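Local atomic coordinates of 1-deoxy-D-xylulose 5-phosphate reductoisomerase (Zymomonas mobilis, PDB entry 1R0K), a protein that catalyses the NADPH-dependent rearrangement and reduction of 1-deoxy-D-xylulose 5-phosphate to 2-C-methyl-D-erythritol 4-phosphate, requiring a divalent metal ion. Residues 59-62 against 63-66; 230-233 against 234-237; 308-311 against 312-315. All coordinates share one frame; numbering follows the deposited sequence.

Interaction 1. Residues 59-62 against 63-66; sequences IADP and SLYN
Ile59 and Leu64 make the tight, apolar side of this strand-to-helix turn: CG1 of Ile59 lies 3.9 Å from CB of Leu64, the two side chains crossing at about a right angle. With CG1 of Ile59 anti to its backbone N (chi1 -170°), the branch swings over to Leu64, while CG2 faces the backbone around Tyr65 N. CB of Asp61 adds to the packing farther out, 3.9 Å from Leu64 CG. Two backbone bonds close the turn. Leu64 N donates to Asp61 O at 2.9 Å, and Tyr65 N to Pro62 O at 3.1 Å; both follow the i to i+3 spacing of a short 3-10 turn, which leads into helix 65-72 with Leu64 as N-cap. The looser side is polar. Pro62 and Ser63 are exposed, and a water bridges the carboxylate to the serine, 2.6 Å from Asp61 OD2 and 3.2 Å from Ser63 OG. Asp61 OD1 is modelled too near Ser63, so its bond to Ser63 N is doubtful. OD2 also forms a salt bridge with Arg40, a predicted NADPH-binding residue, and so probably helps to position it from the second shell. The turn follows strand 56-59 of the parallel Rossmann-type sheet; Ile59 and Leu64 pack on Val42 of helix 42-51, and Ile59 and Tyr65 on Ala81 of strand 78-81.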
loop_
_atom_site.group_PDB
_atom_site.type_symbol
_atom_site.label_atom_id
_atom_site.label_comp_id
_atom_site.label_asym_id
_atom_site.label_seq_id
_atom_site.Cartn_x
_atom_site.Cartn_y
_atom_site.Cartn_z
ATOM N N ILE B 59 27.058 -28.780 -0.124
ATOM C CA ILE B 59 27.849 -27.975 -1.035
ATOM C C ILE B 59 27.528 -28.535 -2.423
ATOM O O ILE B 59 27.685 -29.727 -2.676
ATOM C CB ILE B 59 29.363 -28.080 -0.708
ATOM C CG1 ILE B 59 30.139 -27.034 -1.510
ATOM C CG2 ILE B 59 29.875 -29.490 -0.981
ATOM C CD1 ILE B 59 29.808 -25.612 -1.120
ATOM N N ALA B 60 27.042 -27.674 -3.310
ATOM C CA ALA B 60 26.656 -28.083 -4.656
ATOM C C ALA B 60 27.763 -28.766 -5.449
ATOM O O ALA B 60 27.534 -29.779 -6.108
ATOM C CB ALA B 60 26.136 -26.876 -5.429
ATOM N N ASP B 61 28.960 -28.201 -5.388
ATOM C CA ASP B 61 30.099 -28.736 -6.116
ATOM C C ASP B 61 30.621 -30.024 -5.475
ATOM O O ASP B 61 31.171 -30.001 -4.374
ATOM C CB ASP B 61 31.205 -27.682 -6.154
ATOM C CG ASP B 61 32.223 -27.951 -7.232
ATOM O OD1 ASP B 61 32.816 -29.050 -7.219
ATOM O OD2 ASP B 61 32.425 -27.064 -8.092
ATOM N N PRO B 62 30.461 -31.169 -6.162
ATOM C CA PRO B 62 30.932 -32.445 -5.613
ATOM C C PRO B 62 32.420 -32.411 -5.291
ATOM O O PRO B 62 32.882 -33.080 -4.370
ATOM C CB PRO B 62 30.612 -33.441 -6.726
ATOM C CG PRO B 62 29.427 -32.832 -7.396
ATOM C CD PRO B 62 29.814 -31.373 -7.468
ATOM N N SER B 63 33.162 -31.620 -6.058
ATOM C CA SER B 63 34.606 -31.493 -5.888
ATOM C C SER B 63 34.984 -30.925 -4.525
ATOM O O SER B 63 36.115 -31.086 -4.070
ATOM C CB SER B 63 35.184 -30.585 -6.980
ATOM O OG SER B 63 34.681 -30.929 -8.264
ATOM N N LEU B 64 34.037 -30.263 -3.871
ATOM C CA LEU B 64 34.310 -29.653 -2.576
ATOM C C LEU B 64 33.782 -30.439 -1.381
ATOM O O LEU B 64 33.854 -29.963 -0.249
ATOM C CB LEU B 64 33.733 -28.231 -2.542
ATOM C CG LEU B 64 34.197 -27.270 -3.644
ATOM C CD1 LEU B 64 33.514 -25.923 -3.470
ATOM C CD2 LEU B 64 35.712 -27.107 -3.589
ATOM N N TYR B 65 33.268 -31.641 -1.619
ATOM C CA TYR B 65 32.724 -32.441 -0.525
ATOM C C TYR B 65 33.696 -32.659 0.629
ATOM O O TYR B 65 33.309 -32.556 1.793
ATOM C CB TYR B 65 32.239 -33.800 -1.035
ATOM C CG TYR B 65 31.629 -34.656 0.055
ATOM C CD1 TYR B 65 30.522 -34.212 0.780
ATOM C CD2 TYR B 65 32.164 -35.902 0.371
ATOM C CE1 TYR B 65 29.963 -34.991 1.793
ATOM C CE2 TYR B 65 31.612 -36.691 1.383
ATOM C CZ TYR B 65 30.512 -36.229 2.088
ATOM O OH TYR B 65 29.964 -37.010 3.083
ATOM N N ASN B 66 34.953 -32.967 0.315
ATOM C CA ASN B 66 35.957 -33.198 1.351
ATOM C C ASN B 66 36.180 -31.972 2.225
ATOM O O ASN B 66 36.228 -32.077 3.450
ATOM C CB ASN B 66 37.290 -33.631 0.731
ATOM C CG ASN B 66 37.254 -35.054 0.209
ATOM O OD1 ASN B 66 36.846 -35.974 0.916
ATOM N ND2 ASN B 66 37.693 -35.243 -1.030
HETATM O O HOH W 1 34.230 -28.049 -9.678
#

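Interaction 2. Residues 230-233 against 234-237; sequences QIPL and EKFE
Ile231 meets the Phe236 ring obliquely: its CG1 comes within 3.4 Å of CE1, a tight apolar contact. A chi1 of 65° tucks CG1 of Ile231 in between its own N and C, turning the branch to the CE1-CZ side of the ring. Its end, CD1, then reaches Lys235, 3.8 Å from CB, so that the isoleucine crosses the start of the lysine chain at about a right angle. Lys235 runs instead beside Pro232, the two pointing the same way with their CD atoms 4.1 Å apart; beyond CG the lysine is extended, and its NZ bonds to Val168 O. Glu234 bends back at chi2 (-66°) on the exposed side, bringing OE2 alongside CB of Pro232. Leu233 turns off from the ring, its CD1 only loosely beside Phe236 CD1, but its carbonyl O sits near the ring plane at the edge, 3.5 Å from Phe236 CD1. That oxygen is gripped twice, by Phe236 N at 3.0 Å and by a water at 2.7 Å which also donates to Phe236 O. Lys235 N bonds to Pro232 O at 2.9 Å, so a short 3-10 turn carries the chain from the loop into strand 236-240. The ring packs against Leu222 and Ala225 of helix 216-229 and against Ile171 and Ile173 of strand 168-175. Ile231 packs on Val168 and Ile171 of the same strand, and Leu233 reaches across to helix 307-317.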
loop_
_atom_site.group_PDB
_atom_site.type_symbol
_atom_site.label_atom_id
_atom_site.label_comp_id
_atom_site.label_asym_id
_atom_site.label_seq_id
_atom_site.Cartn_x
_atom_site.Cartn_y
_atom_site.Cartn_z
ATOM N N GLN B 230 -1.350 -14.269 -11.809
ATOM C CA GLN B 230 -2.416 -14.795 -12.654
ATOM C C GLN B 230 -3.498 -13.832 -13.139
ATOM O O GLN B 230 -4.676 -14.183 -13.148
ATOM C CB GLN B 230 -3.082 -15.961 -11.916
ATOM C CG GLN B 230 -2.101 -17.028 -11.434
ATOM C CD GLN B 230 -1.669 -17.987 -12.535
ATOM O OE1 GLN B 230 -2.449 -18.832 -12.975
ATOM N NE2 GLN B 230 -0.424 -17.858 -12.983
ATOM N N ILE B 231 -3.122 -12.619 -13.523
ATOM C CA ILE B 231 -4.110 -11.686 -14.053
ATOM C C ILE B 231 -3.738 -11.446 -15.514
ATOM O O ILE B 231 -2.596 -11.672 -15.913
ATOM C CB ILE B 231 -4.134 -10.327 -13.296
ATOM C CG1 ILE B 231 -2.822 -9.576 -13.494
ATOM C CG2 ILE B 231 -4.421 -10.553 -11.813
ATOM C CD1 ILE B 231 -2.861 -8.158 -12.954
ATOM N N PRO B 232 -4.702 -11.003 -16.337
ATOM C CA PRO B 232 -4.462 -10.740 -17.761
ATOM C C PRO B 232 -3.241 -9.852 -18.004
ATOM O O PRO B 232 -3.054 -8.840 -17.328
ATOM C CB PRO B 232 -5.759 -10.069 -18.207
ATOM C CG PRO B 232 -6.780 -10.741 -17.349
ATOM C CD PRO B 232 -6.110 -10.743 -15.990
ATOM N N LEU B 233 -2.424 -10.233 -18.979
ATOM C CA LEU B 233 -1.218 -9.483 -19.315
ATOM C C LEU B 233 -1.479 -7.999 -19.562
ATOM O O LEU B 233 -0.681 -7.151 -19.168
ATOM C CB LEU B 233 -0.551 -10.093 -20.551
ATOM C CG LEU B 233 0.733 -9.402 -21.024
ATOM C CD1 LEU B 233 1.814 -9.545 -19.954
ATOM C CD2 LEU B 233 1.202 -10.021 -22.334
ATOM N N GLU B 234 -2.594 -7.682 -20.213
ATOM C CA GLU B 234 -2.921 -6.288 -20.499
ATOM C C GLU B 234 -3.099 -5.434 -19.243
ATOM O O GLU B 234 -3.120 -4.206 -19.324
ATOM C CB GLU B 234 -4.179 -6.192 -21.374
ATOM C CG GLU B 234 -5.114 -7.387 -21.293
ATOM C CD GLU B 234 -4.480 -8.651 -21.852
ATOM O OE1 GLU B 234 -3.850 -8.576 -22.929
ATOM O OE2 GLU B 234 -4.613 -9.718 -21.221
ATOM N N LYS B 235 -3.218 -6.076 -18.086
ATOM C CA LYS B 235 -3.391 -5.338 -16.839
ATOM C C LYS B 235 -2.060 -4.941 -16.215
ATOM O O LYS B 235 -2.027 -4.344 -15.142
ATOM C CB LYS B 235 -4.203 -6.156 -15.834
ATOM C CG LYS B 235 -5.658 -6.359 -16.246
ATOM C CD LYS B 235 -6.505 -6.779 -15.052
ATOM C CE LYS B 235 -7.987 -6.817 -15.403
ATOM N NZ LYS B 235 -8.825 -7.140 -14.214
ATOM N N PHE B 236 -0.965 -5.277 -16.889
ATOM C CA PHE B 236 0.361 -4.925 -16.398
ATOM C C PHE B 236 0.883 -3.661 -17.046
ATOM O O PHE B 236 0.665 -3.412 -18.234
ATOM C CB PHE B 236 1.364 -6.049 -16.652
ATOM C CG PHE B 236 1.213 -7.212 -15.725
ATOM C CD1 PHE B 236 0.303 -8.226 -16.001
ATOM C CD2 PHE B 236 1.968 -7.285 -14.560
ATOM C CE1 PHE B 236 0.149 -9.300 -15.132
ATOM C CE2 PHE B 236 1.821 -8.355 -13.679
ATOM C CZ PHE B 236 0.911 -9.363 -13.965
ATOM N N GLU B 237 1.572 -2.861 -16.246
ATOM C CA GLU B 237 2.168 -1.622 -16.707
ATOM C C GLU B 237 3.547 -1.498 -16.095
ATOM O O GLU B 237 3.754 -1.863 -14.939
ATOM C CB GLU B 237 1.341 -0.420 -16.259
ATOM C CG GLU B 237 0.146 -0.099 -17.127
ATOM C CD GLU B 237 -0.677 1.029 -16.549
ATOM O OE1 GLU B 237 -0.097 1.888 -15.846
ATOM O OE2 GLU B 237 -1.899 1.063 -16.810
HETATM O O HOH W 2 0.503 -5.169 -20.568
#

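Interaction 3. Residues 308-311 against 312-315; sequences LTLA and MESI
The Glu313 carboxylate has one face laid against Thr309, whose methyl CG2 sits 3.8 Å from CD, while Leu310 CD2 approaches the OE1 oxygen at 4.0 Å; the second flat group, the Leu310 carbonyl, takes two donors from opposite sides of its plane. All of this lies on one alpha-helix, 307-317, in the i to i+3 and i to i+4 relations of its turns. Glu313 CG is anti to the carbonyl carbon (chi1 -57°) and the chain runs straight on, which carries the carboxylate back over Thr309. Glu313 N bonds to Thr309 O at 2.8 Å; the amides of Met312 and Ile315 bond likewise to Leu308 O and Ala311 O. Met312 and Ile315 pack on Leu222 of helix 216-229, and Leu310 on Val350 of helix 345-356; Leu308 also lies near Lys218, a predicted substrate-binding residue. Buried Ser314 spends its hydroxyl proton within the helix: OG is turned beside its own backbone N (chi1 -66°) and donates to Leu310 O at 2.9 Å from above the carbonyl plane, on the side away from the slightly tilted Ser314 N.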
loop_
_atom_site.group_PDB
_atom_site.type_symbol
_atom_site.label_atom_id
_atom_site.label_comp_id
_atom_site.label_asym_id
_atom_site.label_seq_id
_atom_site.Cartn_x
_atom_site.Cartn_y
_atom_site.Cartn_z
ATOM N N LEU B 308 11.794 -5.123 -23.563
ATOM C CA LEU B 308 10.492 -5.061 -22.910
ATOM C C LEU B 308 9.433 -5.648 -23.832
ATOM O O LEU B 308 8.547 -6.378 -23.387
ATOM C CB LEU B 308 10.134 -3.614 -22.534
ATOM C CG LEU B 308 11.021 -2.962 -21.463
ATOM C CD1 LEU B 308 10.513 -1.552 -21.161
ATOM C CD2 LEU B 308 11.016 -3.816 -20.192
ATOM N N THR B 309 9.532 -5.339 -25.119
ATOM C CA THR B 309 8.577 -5.863 -26.089
ATOM C C THR B 309 8.743 -7.370 -26.258
ATOM O O THR B 309 7.757 -8.107 -26.352
ATOM C CB THR B 309 8.752 -5.190 -27.454
ATOM O OG1 THR B 309 8.530 -3.781 -27.316
ATOM C CG2 THR B 309 7.761 -5.764 -28.464
ATOM N N LEU B 310 9.993 -7.825 -26.295
ATOM C CA LEU B 310 10.277 -9.246 -26.441
ATOM C C LEU B 310 9.635 -10.027 -25.298
ATOM O O LEU B 310 9.025 -11.076 -25.515
ATOM C CB LEU B 310 11.792 -9.490 -26.464
ATOM C CG LEU B 310 12.533 -8.931 -27.685
ATOM C CD1 LEU B 310 14.002 -9.324 -27.622
ATOM C CD2 LEU B 310 11.889 -9.469 -28.966
ATOM N N ALA B 311 9.771 -9.511 -24.082
ATOM C CA ALA B 311 9.189 -10.167 -22.916
ATOM C C ALA B 311 7.676 -10.252 -23.087
ATOM O O ALA B 311 7.076 -11.305 -22.862
ATOM C CB ALA B 311 9.533 -9.389 -21.646
ATOM N N MET B 312 7.068 -9.137 -23.493
ATOM C CA MET B 312 5.623 -9.070 -23.712
ATOM C C MET B 312 5.158 -10.103 -24.734
ATOM O O MET B 312 4.200 -10.840 -24.493
ATOM C CB MET B 312 5.215 -7.674 -24.208
ATOM C CG MET B 312 5.145 -6.612 -23.135
ATOM S SD MET B 312 3.690 -6.803 -22.079
ATOM C CE MET B 312 3.843 -5.330 -21.025
ATOM N N GLU B 313 5.831 -10.144 -25.881
ATOM C CA GLU B 313 5.465 -11.081 -26.940
ATOM C C GLU B 313 5.667 -12.525 -26.492
ATOM O O GLU B 313 4.858 -13.401 -26.799
ATOM C CB GLU B 313 6.283 -10.792 -28.204
ATOM C CG GLU B 313 6.129 -9.363 -28.700
ATOM C CD GLU B 313 6.899 -9.089 -29.977
ATOM O OE1 GLU B 313 8.050 -9.560 -30.095
ATOM O OE2 GLU B 313 6.357 -8.389 -30.861
ATOM N N SER B 314 6.739 -12.772 -25.751
ATOM C CA SER B 314 7.007 -14.117 -25.264
ATOM C C SER B 314 5.871 -14.585 -24.348
ATOM O O SER B 314 5.408 -15.722 -24.459
ATOM C CB SER B 314 8.345 -14.157 -24.521
ATOM O OG SER B 314 9.426 -13.911 -25.410
ATOM N N ILE B 315 5.417 -13.712 -23.449
ATOM C CA ILE B 315 4.330 -14.065 -22.535
ATOM C C ILE B 315 3.047 -14.324 -23.320
ATOM O O ILE B 315 2.362 -15.321 -23.091
ATOM C CB ILE B 315 4.044 -12.939 -21.512
ATOM C CG1 ILE B 315 5.254 -12.733 -20.608
ATOM C CG2 ILE B 315 2.817 -13.290 -20.676
ATOM C CD1 ILE B 315 5.089 -11.589 -19.631
#

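Along the chain the three contacts come in series, each local to one continuous stretch, and none nests in or crosses another. Interaction 1 closes the turn between strand 56-59 and helix 65-72 in the parallel, NADPH-binding sheet. Interaction 2 follows much later, turning the chain from helix 216-229 into strand 236-240, an outer strand, within this chain, of the mixed sheet. Interaction 3 closes no loop; it lies within helix 307-317. Interactions 2 and 3 touch, with Leu233 CD1 3.9 Å from Ile315 CD1, tying the 230-233 loop to that helix. Interaction 1 stands apart, its centre about 43 Å from that of interaction 2, on the opposite side of the chain's centre.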